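Local coordinates for uncharacterized protein 4E10_S0_1Z6NA_001 (T18) (Artificial gene, PDB 3LEF) that probably presents the HIV epitope of antibody 4E10 on a thioredoxin-like scaffold, designed to induce antibodies specific for that epitope, at residues A[128-133]-A[144-149]. Sequence-based numbering, arbitrary orientation.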
ATOM      1  N   VAL A 128     -14.590  -5.470 -10.481  1.00 63.34           N
ATOM      2  CA  VAL A 128     -13.991  -6.151  -9.350  1.00 62.97           C
ATOM      3  C   VAL A 128     -13.174  -7.348  -9.803  1.00 62.51           C
ATOM      4  O   VAL A 128     -13.707  -8.316 -10.339  1.00 62.23           O
ATOM      5  CB  VAL A 128     -15.059  -6.607  -8.355  1.00 63.43           C
ATOM      6  CG1 VAL A 128     -14.404  -7.302  -7.162  1.00 63.76           C
ATOM      7  CG2 VAL A 128     -15.895  -5.416  -7.903  1.00 63.79           C
ATOM      8  N   GLU A 129     -11.864  -7.227  -9.619  1.00 62.42           N
ATOM      9  CA  GLU A 129     -10.900  -8.297  -9.822  1.00 62.52           C
ATOM     10  C   GLU A 129     -10.675  -8.611 -11.296  1.00 62.28           C
ATOM     11  O   GLU A 129      -9.547  -8.499 -11.779  1.00 62.54           O
ATOM     12  CB  GLU A 129     -11.290  -9.548  -9.024  1.00 62.72           C
ATOM     13  CG  GLU A 129     -10.111 -10.475  -8.723  1.00 63.89           C
ATOM     14  CD  GLU A 129     -10.485 -11.694  -7.885  1.00 65.06           C
ATOM     15  OE1 GLU A 129     -11.663 -12.110  -7.911  1.00 68.30           O
ATOM     16  OE2 GLU A 129      -9.592 -12.249  -7.201  1.00 68.13           O
ATOM     17  N   ARG A 130     -11.738  -8.982 -12.013  1.00 62.23           N
ATOM     18  CA  ARG A 130     -11.635  -9.370 -13.427  1.00 62.07           C
ATOM     19  C   ARG A 130     -12.806  -8.932 -14.304  1.00 62.23           C
ATOM     20  O   ARG A 130     -13.899  -8.645 -13.811  1.00 61.85           O
ATOM     21  CB  ARG A 130     -11.560 -10.882 -13.533  1.00 61.85           C
ATOM     22  CG  ARG A 130     -10.303 -11.456 -12.992  1.00 62.72           C
ATOM     23  CD  ARG A 130     -10.456 -12.935 -12.626  1.00 60.12           C
ATOM     24  NE  ARG A 130      -9.178 -13.413 -12.135  1.00 59.40           N
ATOM     25  CZ  ARG A 130      -8.871 -14.677 -11.902  1.00 60.05           C
ATOM     26  NH1 ARG A 130      -7.656 -14.967 -11.469  1.00 61.21           N
ATOM     27  NH2 ARG A 130      -9.766 -15.641 -12.093  1.00 61.04           N
ATOM     28  N   PRO A 131     -12.582  -8.911 -15.627  1.00 62.53           N
ATOM     29  CA  PRO A 131     -13.664  -8.580 -16.542  1.00 62.94           C
ATOM     30  C   PRO A 131     -14.804  -9.572 -16.419  1.00 62.60           C
ATOM     31  O   PRO A 131     -14.574 -10.751 -16.125  1.00 63.15           O
ATOM     32  CB  PRO A 131     -13.000  -8.666 -17.924  1.00 63.25           C
ATOM     33  CG  PRO A 131     -11.528  -8.489 -17.651  1.00 63.01           C
ATOM     34  CD  PRO A 131     -11.315  -9.158 -16.340  1.00 62.19           C
ATOM     35  N   GLN A 132     -16.026  -9.103 -16.631  1.00 62.49           N
ATOM     36  CA  GLN A 132     -17.207  -9.960 -16.454  1.00 62.18           C
ATOM     37  C   GLN A 132     -17.201 -11.181 -17.394  1.00 61.80           C
ATOM     38  O   GLN A 132     -17.692 -12.267 -17.025  1.00 62.03           O
ATOM     39  CB  GLN A 132     -18.491  -9.135 -16.627  1.00 62.41           C
ATOM     40  CG  GLN A 132     -19.762  -9.786 -16.087  1.00 63.63           C
ATOM     41  CD  GLN A 132     -19.782  -9.932 -14.567  1.00 64.71           C
ATOM     42  OE1 GLN A 132     -19.791 -11.045 -14.038  1.00 67.26           O
ATOM     43  NE2 GLN A 132     -19.815  -8.813 -13.866  1.00 64.32           N
ATOM     44  N   ALA A 133     -16.649 -11.035 -18.596  1.00 61.09           N
ATOM     45  CA  ALA A 133     -16.582 -12.179 -19.518  1.00 61.53           C
ATOM     46  C   ALA A 133     -15.592 -13.246 -19.005  1.00 61.74           C
ATOM     47  O   ALA A 133     -15.702 -14.423 -19.349  1.00 61.80           O
ATOM     48  CB  ALA A 133     -16.222 -11.731 -20.935  1.00 60.63           C
ATOM     49  N   ALA A 144      -6.506 -17.684 -20.835  1.00 76.11           N
ATOM     50  CA  ALA A 144      -6.286 -16.652 -21.879  1.00 76.57           C
ATOM     51  C   ALA A 144      -6.180 -15.250 -21.294  1.00 74.97           C
ATOM     52  O   ALA A 144      -5.384 -14.428 -21.746  1.00 76.71           O
ATOM     53  CB  ALA A 144      -7.414 -16.701 -22.924  1.00 76.87           C
ATOM     54  N   TYR A 145      -7.007 -14.969 -20.297  1.00 74.14           N
ATOM     55  CA  TYR A 145      -6.928 -13.720 -19.519  1.00 72.74           C
ATOM     56  C   TYR A 145      -5.553 -13.509 -18.853  1.00 72.90           C
ATOM     57  O   TYR A 145      -4.952 -12.435 -18.947  1.00 72.76           O
ATOM     58  CB  TYR A 145      -8.024 -13.729 -18.443  1.00 72.13           C
ATOM     59  CG  TYR A 145      -7.811 -12.761 -17.292  1.00 71.84           C
ATOM     60  CD1 TYR A 145      -8.084 -11.419 -17.437  1.00 68.32           C
ATOM     61  CD2 TYR A 145      -7.348 -13.204 -16.062  1.00 70.43           C
ATOM     62  CE1 TYR A 145      -7.884 -10.526 -16.392  1.00 70.64           C
ATOM     63  CE2 TYR A 145      -7.148 -12.339 -15.021  1.00 69.57           C
ATOM     64  CZ  TYR A 145      -7.422 -10.990 -15.190  1.00 71.11           C
ATOM     65  OH  TYR A 145      -7.226 -10.112 -14.161  1.00 70.50           O
ATOM     66  N   LEU A 146      -5.055 -14.527 -18.168  1.00 73.55           N
ATOM     67  CA  LEU A 146      -3.755 -14.415 -17.485  1.00 74.34           C
ATOM     68  C   LEU A 146      -2.626 -14.217 -18.489  1.00 75.10           C
ATOM     69  O   LEU A 146      -1.552 -13.692 -18.161  1.00 75.43           O
ATOM     70  CB  LEU A 146      -3.491 -15.652 -16.628  1.00 73.92           C
ATOM     71  CG  LEU A 146      -3.675 -15.592 -15.103  1.00 74.89           C
ATOM     72  CD1 LEU A 146      -4.657 -14.525 -14.619  1.00 74.44           C
ATOM     73  CD2 LEU A 146      -4.044 -16.991 -14.587  1.00 72.61           C
ATOM     74  N   TRP A 147      -2.887 -14.638 -19.722  1.00 76.00           N
ATOM     75  CA  TRP A 147      -1.955 -14.443 -20.826  1.00 76.47           C
ATOM     76  C   TRP A 147      -2.140 -13.073 -21.477  1.00 76.11           C
ATOM     77  O   TRP A 147      -1.360 -12.694 -22.333  1.00 78.38           O
ATOM     78  CB  TRP A 147      -2.104 -15.576 -21.861  1.00 77.22           C
ATOM     79  N   GLY A 148      -3.151 -12.321 -21.047  1.00 74.74           N
ATOM     80  CA  GLY A 148      -3.413 -10.988 -21.565  1.00 72.31           C
ATOM     81  C   GLY A 148      -4.340 -10.914 -22.766  1.00 71.47           C
ATOM     82  O   GLY A 148      -4.286  -9.963 -23.532  1.00 71.90           O
ATOM     83  N   GLY A 149      -5.203 -11.910 -22.933  1.00 71.74           N
ATOM     84  CA  GLY A 149      -6.100 -11.979 -24.091  1.00 71.35           C
ATOM     85  C   GLY A 149      -7.470 -11.366 -23.845  1.00 71.12           C
ATOM     86  O   GLY A 149      -8.367 -11.489 -24.682  1.00 70.16           O
TER
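Tyr145 sets its ring CG anti to its own backbone N (chi1 161°), reaching out from helix 139-146 to the loop before helix 132-135, while Arg130 holds CG anti to its carbonyl carbon (chi1 -68°) and runs extended from CG to NE across the phenol. The two side chains cross at about a right angle. Arg130 CG lies 3.6 Å from Tyr145 OH, and farther along the chain Arg130 NE comes 3.7 Å from Tyr145 CE2; the guanidinium and ring planes are 56° apart. At the CD1 and CE1 atoms of the ring, Pro131 CD comes 3.7 Å from Tyr145 CE1; two consecutive residues, Arg130 and Pro131, thus touch the phenol. No hydrogen bond links the two segments directly. Asp68, in helix 67-82, joins them instead: its OD1 accepts a hydrogen bond from Tyr145 OH and forms a salt bridge with Arg130 NE, probably limiting the movement of both side chains; Asn72 ND2 adds a weak hydrogen bond to the phenol oxygen. Leu146 CD1 lies 4.4 Å from Arg130 NH1. Pro131 is the N-cap residue of helix 132-135, and beyond Tyr145 comes a Schellman motif, with Gly148 at positive phi and bonds from Gly148 N to Tyr145 O and from Gly149 N to Ala144 O. The contact thus packs the C-terminal part of helix 139-146 against the loop leaving edge strand 123-128, beside helix 67-82, whose start carries a CxxC sequence like that of thioredoxins, in this thioredoxin-type fold.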